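Local coordinates for ABC transporter, substrate-binding protein (Clostridium perfringens, PDB 4EDP), which probably captures a solute outside the cell and hands it to the membrane-embedded part of an ABC importer, at residues Ala149-Asn154 with Leu159-Leu164; Asn154-Leu159 with Gly259-Phe264; Ala169-Thr174 with Pro179-Ile184; Asn211-Tyr216 with Gly229-Ala234; Met225-Glu230 with Ser245-Glu250. One frame throughout, in Å; residues are numbered along the deposited sequence. Where two conformers were deposited one is given.

Interaction 1 (Ala149-Asn154 with Leu159-Leu164)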
# COMPACT_ATOMS: atom_id res chain seq x y z
N ALA A 149 10.98 -5.64 -26.47
CA ALA A 149 9.86 -5.74 -27.38
C ALA A 149 9.84 -4.48 -28.26
O ALA A 149 9.12 -4.41 -29.25
CB ALA A 149 8.55 -5.89 -26.62
N GLY A 150 10.63 -3.48 -27.88
CA GLY A 150 10.72 -2.23 -28.63
C GLY A 150 9.46 -1.38 -28.66
O GLY A 150 9.27 -0.60 -29.57
N ILE A 151 8.58 -1.55 -27.68
CA ILE A 151 7.36 -0.74 -27.62
C ILE A 151 7.62 0.32 -26.57
O ILE A 151 7.87 -0.01 -25.41
CB ILE A 151 6.12 -1.57 -27.23
CG1 ILE A 151 5.87 -2.69 -28.23
CG2 ILE A 151 4.88 -0.68 -27.15
CD1 ILE A 151 4.77 -3.65 -27.79
N GLU A 152 7.59 1.59 -26.96
CA GLU A 152 7.83 2.68 -26.02
C GLU A 152 6.65 2.90 -25.07
O GLU A 152 5.50 3.08 -25.50
CB GLU A 152 8.12 3.97 -26.78
CG GLU A 152 8.53 5.13 -25.90
CD GLU A 152 9.93 4.97 -25.27
OE1 GLU A 152 10.68 4.04 -25.64
OE2 GLU A 152 10.27 5.81 -24.42
N ILE A 153 6.95 2.86 -23.77
CA ILE A 153 5.95 3.06 -22.72
C ILE A 153 6.57 3.99 -21.67
O ILE A 153 7.50 3.60 -20.95
CB ILE A 153 5.55 1.73 -22.03
CG1 ILE A 153 5.03 0.73 -23.06
CG2 ILE A 153 4.50 2.00 -20.96
CD1 ILE A 153 4.82 -0.69 -22.52
N ASN A 154 6.07 5.22 -21.61
CA ASN A 154 6.59 6.23 -20.68
C ASN A 154 5.57 6.69 -19.65
O ASN A 154 5.88 6.86 -18.47
CB ASN A 154 7.06 7.44 -21.49
CG ASN A 154 8.27 7.14 -22.34
OD1 ASN A 154 9.30 6.71 -21.82
ND2 ASN A 154 8.17 7.40 -23.64
N LEU A 159 -0.27 2.84 -21.92
CA LEU A 159 -0.78 1.46 -21.77
C LEU A 159 -1.95 1.19 -22.73
O LEU A 159 -2.25 0.04 -23.03
CB LEU A 159 -1.21 1.19 -20.32
CG LEU A 159 -0.07 1.17 -19.29
CD1 LEU A 159 -0.66 1.11 -17.86
CD2 LEU A 159 0.90 0.02 -19.53
N TRP A 160 -2.60 2.25 -23.21
CA TRP A 160 -3.71 2.16 -24.16
C TRP A 160 -3.29 2.06 -25.63
O TRP A 160 -4.15 1.88 -26.49
CB TRP A 160 -4.65 3.36 -24.01
CG TRP A 160 -5.66 3.26 -22.89
CD1 TRP A 160 -6.98 2.98 -23.03
CD2 TRP A 160 -5.44 3.42 -21.47
NE1 TRP A 160 -7.60 2.95 -21.81
CE2 TRP A 160 -6.68 3.21 -20.83
CE3 TRP A 160 -4.33 3.71 -20.68
CZ2 TRP A 160 -6.84 3.28 -19.46
CZ3 TRP A 160 -4.49 3.79 -19.32
CH2 TRP A 160 -5.73 3.57 -18.71
N LYS A 161 -2.00 2.15 -25.92
CA LYS A 161 -1.51 2.07 -27.31
C LYS A 161 -1.93 0.79 -28.01
O LYS A 161 -1.85 -0.29 -27.43
CB LYS A 161 0.01 2.19 -27.36
CG LYS A 161 0.49 3.61 -27.12
CD LYS A 161 1.98 3.71 -26.85
CE LYS A 161 2.84 3.17 -27.93
NZ LYS A 161 4.24 3.67 -27.70
N PRO A 162 -2.37 0.92 -29.26
CA PRO A 162 -2.82 -0.23 -30.04
C PRO A 162 -1.72 -1.27 -30.25
O PRO A 162 -2.02 -2.44 -30.47
CB PRO A 162 -3.27 0.39 -31.35
CG PRO A 162 -2.60 1.71 -31.41
CD PRO A 162 -2.47 2.18 -30.01
N GLU A 163 -0.46 -0.85 -30.17
CA GLU A 163 0.62 -1.83 -30.31
C GLU A 163 0.67 -2.83 -29.15
O GLU A 163 1.33 -3.89 -29.26
CB GLU A 163 1.99 -1.16 -30.42
CG GLU A 163 2.23 -0.35 -31.66
CD GLU A 163 1.60 1.04 -31.69
OE1 GLU A 163 0.98 1.51 -30.70
OE2 GLU A 163 1.78 1.69 -32.75
N LEU A 164 -0.00 -2.52 -28.05
CA LEU A 164 0.00 -3.41 -26.88
C LEU A 164 -1.14 -4.44 -26.82
O LEU A 164 -1.43 -4.96 -25.74
CB LEU A 164 0.07 -2.60 -25.60
CG LEU A 164 1.38 -1.87 -25.32
CD1 LEU A 164 1.22 -0.86 -24.19
CD2 LEU A 164 2.49 -2.87 -24.99
O HOH W 1 6.20 2.14 -29.76

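Interaction 2 (Asn154-Leu159 with Gly259-Phe264)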
# COMPACT_ATOMS: atom_id res chain seq x y z
N ASN A 154 6.07 5.22 -21.61
CA ASN A 154 6.59 6.23 -20.68
C ASN A 154 5.57 6.69 -19.65
O ASN A 154 5.88 6.86 -18.47
CB ASN A 154 7.06 7.44 -21.49
CG ASN A 154 8.27 7.14 -22.34
OD1 ASN A 154 9.30 6.71 -21.82
ND2 ASN A 154 8.17 7.40 -23.64
N SER A 155 4.34 6.85 -20.10
CA SER A 155 3.27 7.40 -19.27
C SER A 155 2.21 6.33 -19.02
O SER A 155 2.20 5.29 -19.67
CB SER A 155 2.61 8.54 -20.04
OG SER A 155 1.96 8.02 -21.18
N TRP A 156 1.30 6.58 -18.08
CA TRP A 156 0.23 5.64 -17.83
C TRP A 156 -0.65 5.50 -19.08
O TRP A 156 -1.11 4.40 -19.42
CB TRP A 156 -0.67 6.09 -16.68
CG TRP A 156 -0.03 6.10 -15.31
CD1 TRP A 156 0.16 7.20 -14.50
CD2 TRP A 156 0.49 4.98 -14.58
NE1 TRP A 156 0.77 6.83 -13.33
CE2 TRP A 156 0.97 5.48 -13.35
CE3 TRP A 156 0.60 3.61 -14.84
CZ2 TRP A 156 1.57 4.66 -12.40
CZ3 TRP A 156 1.19 2.81 -13.90
CH2 TRP A 156 1.67 3.32 -12.70
N GLU A 157 -0.88 6.62 -19.76
CA GLU A 157 -1.73 6.63 -20.95
C GLU A 157 -1.20 5.76 -22.09
O GLU A 157 -1.98 5.28 -22.91
CB GLU A 157 -1.97 8.06 -21.44
CG GLU A 157 -2.76 8.93 -20.42
CD GLU A 157 -1.97 9.49 -19.23
OE1 GLU A 157 -0.72 9.33 -19.12
OE2 GLU A 157 -2.65 10.16 -18.39
N ASP A 158 0.12 5.56 -22.13
CA ASP A 158 0.75 4.71 -23.15
C ASP A 158 0.28 3.25 -23.06
O ASP A 158 0.40 2.50 -24.03
CB ASP A 158 2.29 4.76 -23.10
CG ASP A 158 2.88 6.07 -23.60
OD1 ASP A 158 2.23 6.79 -24.40
OD2 ASP A 158 4.03 6.34 -23.23
N LEU A 159 -0.27 2.84 -21.92
CA LEU A 159 -0.78 1.46 -21.77
C LEU A 159 -1.95 1.19 -22.73
O LEU A 159 -2.25 0.04 -23.03
CB LEU A 159 -1.21 1.19 -20.32
CG LEU A 159 -0.07 1.17 -19.29
CD1 LEU A 159 -0.66 1.11 -17.86
CD2 LEU A 159 0.90 0.02 -19.53
N GLY A 259 3.28 11.03 -12.10
CA GLY A 259 3.36 10.56 -10.73
C GLY A 259 2.84 9.15 -10.54
O GLY A 259 1.90 8.73 -11.22
N THR A 260 3.51 8.40 -9.68
CA THR A 260 3.08 7.07 -9.27
C THR A 260 1.97 7.23 -8.22
O THR A 260 1.58 8.36 -7.87
CB THR A 260 4.24 6.27 -8.59
OG1 THR A 260 3.81 4.92 -8.33
CG2 THR A 260 4.63 6.90 -7.31
N TYR A 261 1.41 6.10 -7.80
CA TYR A 261 0.40 6.04 -6.75
C TYR A 261 0.96 5.28 -5.57
O TYR A 261 1.60 4.23 -5.73
CB TYR A 261 -0.88 5.34 -7.23
CG TYR A 261 -1.71 6.19 -8.15
CD1 TYR A 261 -1.37 6.35 -9.48
CD2 TYR A 261 -2.85 6.84 -7.68
CE1 TYR A 261 -2.13 7.15 -10.32
CE2 TYR A 261 -3.62 7.64 -8.52
CZ TYR A 261 -3.25 7.79 -9.83
OH TYR A 261 -3.99 8.57 -10.67
N LEU A 262 0.78 5.83 -4.38
CA LEU A 262 1.23 5.19 -3.17
C LEU A 262 0.10 4.50 -2.44
O LEU A 262 -1.08 4.82 -2.64
CB LEU A 262 1.78 6.23 -2.18
CG LEU A 262 2.84 7.20 -2.69
CD1 LEU A 262 3.26 8.18 -1.58
CD2 LEU A 262 4.02 6.42 -3.25
N ASN A 263 0.47 3.51 -1.63
CA ASN A 263 -0.47 2.89 -0.70
C ASN A 263 0.29 2.82 0.64
O ASN A 263 1.53 2.79 0.65
CB ASN A 263 -1.06 1.56 -1.15
CG ASN A 263 -0.04 0.48 -1.30
OD1 ASN A 263 0.32 -0.20 -0.33
ND2 ASN A 263 0.38 0.25 -2.55
N PHE A 264 -0.45 2.84 1.74
CA PHE A 264 0.14 2.84 3.08
C PHE A 264 -0.42 1.74 3.97
O PHE A 264 -1.53 1.26 3.74
CB PHE A 264 -0.25 4.15 3.80
CG PHE A 264 0.14 5.42 3.06
CD1 PHE A 264 1.46 5.81 2.98
CD2 PHE A 264 -0.81 6.22 2.48
CE1 PHE A 264 1.83 6.97 2.30
CE2 PHE A 264 -0.44 7.38 1.81
CZ PHE A 264 0.88 7.74 1.70

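Interaction 3 (Ala169-Thr174 with Pro179-Ile184)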
# COMPACT_ATOMS: atom_id res chain seq x y z
N ALA A 169 -0.61 -6.75 -18.26
CA ALA A 169 -1.31 -7.28 -17.09
C ALA A 169 -1.54 -6.10 -16.13
O ALA A 169 -0.66 -5.24 -15.97
CB ALA A 169 -0.52 -8.40 -16.40
N ILE A 170 -2.70 -6.08 -15.50
CA ILE A 170 -3.07 -5.04 -14.55
C ILE A 170 -3.60 -5.72 -13.27
O ILE A 170 -4.11 -6.84 -13.31
CB ILE A 170 -4.09 -4.04 -15.13
CG1 ILE A 170 -5.44 -4.71 -15.40
CG2 ILE A 170 -3.53 -3.38 -16.43
CD1 ILE A 170 -6.52 -3.80 -16.05
N PRO A 171 -3.45 -5.05 -12.13
CA PRO A 171 -3.94 -5.61 -10.88
C PRO A 171 -5.45 -5.64 -10.83
O PRO A 171 -6.12 -4.71 -11.33
CB PRO A 171 -3.40 -4.63 -9.83
CG PRO A 171 -3.29 -3.35 -10.54
CD PRO A 171 -2.82 -3.73 -11.92
N ASP A 172 -6.00 -6.69 -10.24
CA ASP A 172 -7.44 -6.81 -10.14
C ASP A 172 -7.98 -5.80 -9.14
O ASP A 172 -7.26 -5.33 -8.24
CB ASP A 172 -7.85 -8.22 -9.70
CG ASP A 172 -9.34 -8.44 -9.83
OD1 ASP A 172 -9.87 -8.24 -10.94
OD2 ASP A 172 -9.96 -8.81 -8.82
N ILE A 173 -9.25 -5.46 -9.30
CA ILE A 173 -9.91 -4.49 -8.42
C ILE A 173 -9.84 -4.86 -6.94
O ILE A 173 -9.82 -3.96 -6.08
CB ILE A 173 -11.38 -4.28 -8.84
CG1 ILE A 173 -12.00 -3.07 -8.13
CG2 ILE A 173 -12.20 -5.56 -8.63
CD1 ILE A 173 -11.26 -1.71 -8.43
N THR A 174 -9.79 -6.15 -6.63
CA THR A 174 -9.75 -6.63 -5.25
C THR A 174 -8.37 -6.62 -4.58
O THR A 174 -8.25 -6.98 -3.41
CB THR A 174 -10.32 -8.08 -5.15
OG1 THR A 174 -9.52 -8.97 -5.95
CG2 THR A 174 -11.76 -8.13 -5.63
N PRO A 179 -7.76 0.12 -6.76
CA PRO A 179 -8.23 1.51 -6.80
C PRO A 179 -7.32 2.41 -7.61
O PRO A 179 -7.80 3.25 -8.37
CB PRO A 179 -8.25 1.90 -5.32
CG PRO A 179 -8.60 0.61 -4.63
CD PRO A 179 -7.87 -0.46 -5.41
N ALA A 180 -6.01 2.24 -7.47
CA ALA A 180 -5.06 3.02 -8.25
C ALA A 180 -5.29 2.83 -9.75
O ALA A 180 -5.23 3.79 -10.51
CB ALA A 180 -3.60 2.65 -7.88
N MET A 181 -5.56 1.59 -10.16
CA MET A 181 -5.78 1.30 -11.56
C MET A 181 -7.02 2.09 -12.08
O MET A 181 -7.01 2.61 -13.20
CB MET A 181 -5.87 -0.22 -11.77
CG MET A 181 -5.73 -0.60 -13.20
SD MET A 181 -4.07 -0.25 -13.82
CE MET A 181 -4.55 0.16 -15.50
N VAL A 182 -8.06 2.19 -11.27
CA VAL A 182 -9.26 2.95 -11.63
C VAL A 182 -8.88 4.45 -11.72
O VAL A 182 -9.34 5.17 -12.63
CB VAL A 182 -10.43 2.73 -10.64
CG1 VAL A 182 -11.61 3.64 -10.97
CG2 VAL A 182 -10.87 1.26 -10.62
N GLU A 183 -8.07 4.93 -10.78
CA GLU A 183 -7.67 6.35 -10.78
C GLU A 183 -6.77 6.69 -11.97
O GLU A 183 -6.83 7.80 -12.52
CB GLU A 183 -7.12 6.81 -9.43
CG GLU A 183 -8.20 6.73 -8.34
CD GLU A 183 -8.01 7.65 -7.15
OE1 GLU A 183 -7.08 8.48 -7.15
OE2 GLU A 183 -8.88 7.60 -6.22
N ILE A 184 -5.94 5.73 -12.38
CA ILE A 184 -5.11 5.89 -13.56
C ILE A 184 -6.01 6.08 -14.79
O ILE A 184 -5.78 6.98 -15.61
CB ILE A 184 -4.18 4.66 -13.73
CG1 ILE A 184 -3.02 4.72 -12.72
CG2 ILE A 184 -3.66 4.61 -15.18
CD1 ILE A 184 -2.27 3.40 -12.56

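Interaction 4 (Asn211-Tyr216 with Gly229-Ala234)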
# COMPACT_ATOMS: atom_id res chain seq x y z
N ASN A 211 -5.83 -4.74 -24.83
CA ASN A 211 -4.44 -4.91 -24.43
C ASN A 211 -4.22 -5.79 -23.19
O ASN A 211 -3.09 -6.23 -22.91
CB ASN A 211 -3.86 -3.52 -24.15
CG ASN A 211 -3.80 -2.65 -25.38
OD1 ASN A 211 -4.12 -3.11 -26.49
ND2 ASN A 211 -3.35 -1.40 -25.21
N VAL A 212 -5.28 -6.02 -22.42
CA VAL A 212 -5.17 -6.78 -21.17
C VAL A 212 -5.24 -8.30 -21.35
O VAL A 212 -6.24 -8.84 -21.78
CB VAL A 212 -6.25 -6.34 -20.18
CG1 VAL A 212 -6.10 -7.11 -18.87
CG2 VAL A 212 -6.14 -4.85 -19.93
N VAL A 213 -4.14 -8.96 -21.03
CA VAL A 213 -4.04 -10.41 -21.09
C VAL A 213 -4.75 -10.98 -19.89
O VAL A 213 -5.50 -11.97 -19.99
CB VAL A 213 -2.57 -10.84 -21.08
CG1 VAL A 213 -2.44 -12.34 -20.90
CG2 VAL A 213 -1.91 -10.36 -22.34
N LYS A 214 -4.50 -10.39 -18.73
CA LYS A 214 -5.23 -10.78 -17.55
C LYS A 214 -5.10 -9.77 -16.44
O LYS A 214 -4.19 -8.92 -16.44
CB LYS A 214 -4.79 -12.14 -17.02
CG LYS A 214 -3.42 -12.15 -16.40
CD LYS A 214 -3.09 -13.52 -15.82
CE LYS A 214 -4.07 -13.93 -14.72
NZ LYS A 214 -3.64 -15.22 -14.10
N THR A 215 -6.05 -9.85 -15.50
CA THR A 215 -6.02 -9.04 -14.31
C THR A 215 -5.42 -10.04 -13.33
O THR A 215 -5.72 -11.24 -13.40
CB THR A 215 -7.42 -8.53 -13.92
OG1 THR A 215 -8.27 -9.64 -13.63
CG2 THR A 215 -8.04 -7.75 -15.07
N TYR A 216 -4.51 -9.60 -12.48
CA TYR A 216 -3.85 -10.53 -11.58
C TYR A 216 -4.12 -10.19 -10.13
O TYR A 216 -4.39 -9.04 -9.78
CB TYR A 216 -2.34 -10.56 -11.85
CG TYR A 216 -1.63 -9.28 -11.48
CD1 TYR A 216 -1.15 -9.08 -10.20
CD2 TYR A 216 -1.45 -8.26 -12.40
CE1 TYR A 216 -0.50 -7.91 -9.85
CE2 TYR A 216 -0.81 -7.07 -12.05
CZ TYR A 216 -0.33 -6.91 -10.77
OH TYR A 216 0.32 -5.74 -10.39
N GLY A 229 7.04 -14.68 -21.98
CA GLY A 229 6.76 -13.73 -23.06
C GLY A 229 5.28 -13.48 -23.28
O GLY A 229 4.89 -12.99 -24.34
N GLU A 230 4.44 -13.79 -22.29
CA GLU A 230 3.00 -13.59 -22.39
C GLU A 230 2.60 -12.12 -22.31
O GLU A 230 1.50 -11.75 -22.74
CB GLU A 230 2.26 -14.30 -21.27
CG GLU A 230 2.41 -15.81 -21.22
CD GLU A 230 1.66 -16.41 -20.05
OE1 GLU A 230 0.53 -15.94 -19.75
OE2 GLU A 230 2.19 -17.35 -19.42
N ILE A 231 3.44 -11.31 -21.66
CA ILE A 231 3.22 -9.88 -21.53
C ILE A 231 4.55 -9.16 -21.72
O ILE A 231 5.62 -9.73 -21.52
CB ILE A 231 2.60 -9.47 -20.15
CG1 ILE A 231 3.50 -9.92 -18.98
CG2 ILE A 231 1.18 -10.06 -19.98
CD1 ILE A 231 2.97 -9.56 -17.58
N VAL A 232 4.43 -7.91 -22.14
CA VAL A 232 5.54 -6.97 -22.35
C VAL A 232 5.53 -5.92 -21.24
O VAL A 232 6.55 -5.30 -20.96
CB VAL A 232 5.35 -6.23 -23.69
CG1 VAL A 232 6.18 -4.97 -23.75
CG2 VAL A 232 5.67 -7.18 -24.85
N ALA A 233 4.36 -5.69 -20.63
CA ALA A 233 4.23 -4.68 -19.57
C ALA A 233 3.20 -5.04 -18.51
O ALA A 233 2.23 -5.75 -18.78
CB ALA A 233 3.84 -3.31 -20.18
N ALA A 234 3.43 -4.56 -17.29
CA ALA A 234 2.48 -4.76 -16.21
C ALA A 234 2.48 -3.59 -15.24
O ALA A 234 3.54 -3.01 -14.95
CB ALA A 234 2.75 -6.07 -15.43

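Interaction 5 (Met225-Glu230 with Ser245-Glu250)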
# COMPACT_ATOMS: atom_id res chain seq x y z
N MET A 225 4.74 -14.85 -16.34
CA MET A 225 4.15 -14.27 -17.56
C MET A 225 5.22 -13.53 -18.35
O MET A 225 5.24 -13.58 -19.57
CB MET A 225 2.97 -13.35 -17.22
CG MET A 225 1.84 -14.07 -16.49
SD MET A 225 0.48 -12.97 -16.05
CE MET A 225 -0.17 -12.72 -17.67
N PHE A 226 6.12 -12.81 -17.65
CA PHE A 226 7.21 -12.14 -18.33
C PHE A 226 8.23 -13.14 -18.85
O PHE A 226 8.75 -12.99 -19.96
CB PHE A 226 7.93 -11.16 -17.39
CG PHE A 226 7.30 -9.81 -17.34
CD1 PHE A 226 7.56 -8.89 -18.34
CD2 PHE A 226 6.49 -9.43 -16.28
CE1 PHE A 226 7.01 -7.62 -18.29
CE2 PHE A 226 5.95 -8.17 -16.22
CZ PHE A 226 6.19 -7.27 -17.24
N SER A 227 8.53 -14.16 -18.05
CA SER A 227 9.50 -15.19 -18.46
C SER A 227 9.03 -15.95 -19.70
O SER A 227 9.84 -16.32 -20.54
CB SER A 227 9.79 -16.16 -17.32
OG SER A 227 10.46 -15.50 -16.26
N ASN A 228 7.72 -16.19 -19.80
CA ASN A 228 7.16 -16.89 -20.95
C ASN A 228 6.84 -15.97 -22.13
O ASN A 228 6.38 -16.44 -23.17
CB ASN A 228 5.89 -17.65 -20.56
CG ASN A 228 6.14 -18.73 -19.53
OD1 ASN A 228 7.26 -19.23 -19.38
ND2 ASN A 228 5.08 -19.10 -18.81
N GLY A 229 7.04 -14.68 -21.98
CA GLY A 229 6.76 -13.73 -23.06
C GLY A 229 5.28 -13.48 -23.28
O GLY A 229 4.89 -12.99 -24.34
N GLU A 230 4.44 -13.79 -22.29
CA GLU A 230 3.00 -13.59 -22.39
C GLU A 230 2.60 -12.12 -22.31
O GLU A 230 1.50 -11.75 -22.74
CB GLU A 230 2.26 -14.30 -21.27
CG GLU A 230 2.41 -15.81 -21.22
CD GLU A 230 1.66 -16.41 -20.05
OE1 GLU A 230 0.53 -15.94 -19.75
OE2 GLU A 230 2.19 -17.35 -19.42
N SER A 245 12.20 -9.09 -11.81
CA SER A 245 13.59 -8.86 -12.22
C SER A 245 14.45 -10.08 -12.00
O SER A 245 15.39 -10.32 -12.76
CB SER A 245 14.18 -7.67 -11.49
OG SER A 245 13.56 -6.50 -11.90
N LYS A 246 14.15 -10.86 -10.97
CA LYS A 246 14.92 -12.08 -10.74
C LYS A 246 14.67 -13.08 -11.85
O LYS A 246 15.57 -13.81 -12.25
CB LYS A 246 14.60 -12.71 -9.39
CG LYS A 246 15.12 -11.93 -8.18
CD LYS A 246 15.27 -12.86 -6.95
CE LYS A 246 16.31 -13.97 -7.22
NZ LYS A 246 16.53 -14.89 -6.07
N ALA A 247 13.45 -13.11 -12.39
CA ALA A 247 13.13 -14.04 -13.46
C ALA A 247 13.52 -13.50 -14.83
O ALA A 247 13.90 -14.26 -15.72
CB ALA A 247 11.65 -14.39 -13.43
N LYS A 248 13.47 -12.18 -15.01
CA LYS A 248 13.80 -11.57 -16.28
C LYS A 248 14.54 -10.27 -16.02
O LYS A 248 13.92 -9.21 -16.00
CB LYS A 248 12.51 -11.31 -17.05
CG LYS A 248 12.71 -10.83 -18.44
CD LYS A 248 11.39 -10.77 -19.17
CE LYS A 248 11.57 -10.46 -20.66
NZ LYS A 248 12.41 -11.49 -21.33
N PRO A 249 15.87 -10.33 -15.83
CA PRO A 249 16.63 -9.12 -15.45
C PRO A 249 16.61 -7.92 -16.39
O PRO A 249 16.91 -6.81 -15.95
CB PRO A 249 18.06 -9.65 -15.22
CG PRO A 249 18.09 -10.97 -15.88
CD PRO A 249 16.73 -11.53 -15.79
N GLU A 250 16.25 -8.13 -17.66
CA GLU A 250 16.18 -7.03 -18.62
C GLU A 250 14.98 -6.07 -18.40
O GLU A 250 14.92 -5.02 -19.03
CB GLU A 250 16.17 -7.56 -20.07
CG GLU A 250 17.47 -8.29 -20.48
CD GLU A 250 17.51 -8.72 -21.95
OE1 GLU A 250 18.45 -9.45 -22.33
OE2 GLU A 250 16.62 -8.32 -22.74

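Interaction 1 (Ala149-Asn154 with Leu159-Leu164)
Leu164 presents its two methyl branches to two isoleucines of 149-154. CD2 of Leu164 meets Ile151 CD1 at 3.7 Å, while CD1 of Leu164 lies 4.0 Å from Ile153 CD1; both pairs cross obliquely. With CG1 of Ile151 beside its backbone N (chi1 -59°), the terminal CD1 also rests against the carbonyl oxygen of Glu163, 3.7 Å away. Both segments belong to the long loop joining strand 135-145 to strand 168-171, in one lobe of the two-lobed fold expected of a solute-binding protein; a Leu164 N to Lys161 O bond closes the 3-10 turn at 162-163. Lys161 spans the gap beside this apolar patch. Its chain bends at chi3 (58°), and NZ donates to Glu152 O over 2.6 Å, in the carbonyl plane and onto a lone pair, with a C=O...N angle of 141°. A water accepts from both Lys161 NZ and Glu152 N, at 3.2 Å each, adding a second link. Ile153 CG2 and Leu159 CD2 are 4.4 Å apart, next to Ile143 of strand 135-145.

Interaction 2 (Asn154-Leu159 with Gly259-Phe264)
Trp156 and Gly259 are joined by the one hydrogen bond between these segments. NE1 of Trp156 donates to Gly259 O at 3.1 Å, nearly straight at 169°; the oxygen lies at the edge of the indole, in the ring plane, whereas the donor is tilted 26° from the plane of the carbonyl. The bond gives the buried indole N-H a partner and fixes which edge of the ring faces 259-264. Setting CG beside the backbone N (chi1 -67°) sends the indole out from its loop toward that carbonyl.

The remaining contact is van der Waals. CZ2 of Trp156 is 4.2 Å from Thr260 CA, again at the indole edge. Tyr261 brings CE1 to 4.2 Å from Trp156 NE1: the indole nitrogen sits near the phenol plane, at that ring's edge, so the two rings do not stack face to face.

Polar bonds within 154-159 hold the turn that carries Trp156. Asp158 OD2 accepts from Asn154 N (2.8 Å) and Ser155 N (3.2 Å), and Ser155 OG accepts from Asp158 N, an ST motif at the entry to the 3-10 turn.

The indole also touches Ile143 of strand 135-145, Val235 of strand 233-237 and Ile184 of helix 178-189. Tyr261 packs against the same helix, its OH bonded to Glu187. The contact thus joins the loop between strands 135-145 and 168-171 to the approach to strand 262-269, which pairs antiparallel with strands 89-93 and 135-145.

Interaction 3 (Ala169-Thr174 with Pro179-Ile184)
The ring of Pro171 meets Met181 by its CD atom, 4.2 Å from the sulfur SD, the ring and the thioether chain crossing at about a right angle. A second proline ring, that of Pro179, turns its own CD to the carbonyl oxygen of Ile173 at 4.1 Å. The planar Asp172 carboxylate takes no part across the interface: its OD2 uses the anti lone pair to accept from Thr174 OG1 at 2.9 Å, which ties down the chain just beyond the strand.

Aliphatic groups do the rest, and no hydrogen bond links the segments. Met181 leaves the helix with CG opposite its backbone N (chi1 -165°) and then bends at chi2 and chi3, laying SD 4.0 Å from Ile170 CB and CE 3.8 Å from Ile170 CG2. Two conformers of Met181 were deposited, so these sulfur and methyl distances describe one of them. Further along, Ile173 CD1 touches Val182 CG2 at 3.7 Å; the bend at chi2 of Ile173 (61°) brings that methyl round to the helix.

Strand 168-171 leads into helix 178-189, the first helix of the connection to the parallel strand 212-216, a beta-alpha-beta crossover. Ile170 and Ile173 also touch Trp346 of helix 332-350, Val182 meets Trp342 of that helix, and helix 199-208 closes over Met181 through Leu208, beside strand 212-216.

Interaction 4 (Asn211-Tyr216 with Gly229-Ala234)
Val213 and Ile231 make the closest backbone approach, with CA atoms 7.3 Å apart and no hydrogen bond between the segments. The chain turns a corner at Val213, whose phi/psi of -77°/-45° breaks the extended course on either side, whereas Ile231 is extended, two residues ahead of strand 233-237. These are not paired neighbours: strand 168-171 lies between strands 212-216 and 233-237 and runs parallel to both, so the contact joins the start of one strand to the lead-in of the next within a beta-alpha-beta crossover through helix 219-227. The corner turns the Val213 side chain toward 229-234. Its CG2 methyl does most of the touching, 3.9 Å from Ile231 CG2 and 3.7 Å from Glu230 O, with CB also 4.0 Å from Ile231 CG2. On the other side, Ile231 holds CG1 between its backbone N and carbonyl carbon (chi1 59°), a crowded position that turns CG2 to the valine. Met225 of the intervening helix also packs on Ile231.

Interaction 5 (Met225-Glu230 with Ser245-Glu250)
Phe226, against which Lys248 packs, lies in a helix end closed by the bond from Glu230 N to Met225 O, at 2.8 Å the shortest backbone bond here. Inside that bond, Gly229 N donates to Phe226 O at 3.1 Å, and the Lys248 side chain runs alongside the same oxygen, with CD 3.5 Å away. The lysine makes no hydrogen bond to it: NZ of Lys248 stays 4.2 Å from Phe226 O, and its charge has instead a long, weak ion pair with Asp146.

The lysine reaches this place almost fully extended: CG is opposite the backbone N (chi1 -173°), and the chain stays straight until a bend at chi4 (59°) turns NZ aside. Its methylenes therefore do the packing, CD also lying 3.9 Å from Phe226 CB and meeting the phenyl ring obliquely. The phenylalanine's own segment forms a Schellman motif, which ends helix 219-227, with Gly229 at positive phi after the last turn. The partner segment is likewise a helix end, since Lys248 is the first residue to leave helical geometry after helix 238-247, so two C-terminal ends meet.

Toward solvent, Ser227 OG comes close to Ala247 CB, but Ser227 was deposited in two conformers and that approach is doubtful; in the one given, OG is bonded to Ala223 O in its own helix. Inward, the Phe226 ring lies against Ile231 and Val251.

In the fold
Interactions 2 and 3 are the buried pair, 10 Å between centres, and they touch where Trp156 and Tyr261 meet Ile184 of helix 178-189. Interactions 1, 4 and 5 are only partly buried and lie farther from the chain centre. Interaction 1 shares Leu159 with interaction 2, and Asn211 ND2 ties it to interaction 4 through the carbonyls of Leu159 and Lys161. Interactions 3 and 4 hold neighbouring strands of one sheet, bonded between Ile170, Asp172 and Tyr216; interactions 4 and 5 share Gly229 and Glu230 at the end of helix 219-227. Direct hydrogen bonds cross only interactions 1 and 2; the other three rest on apolar or methylene contacts.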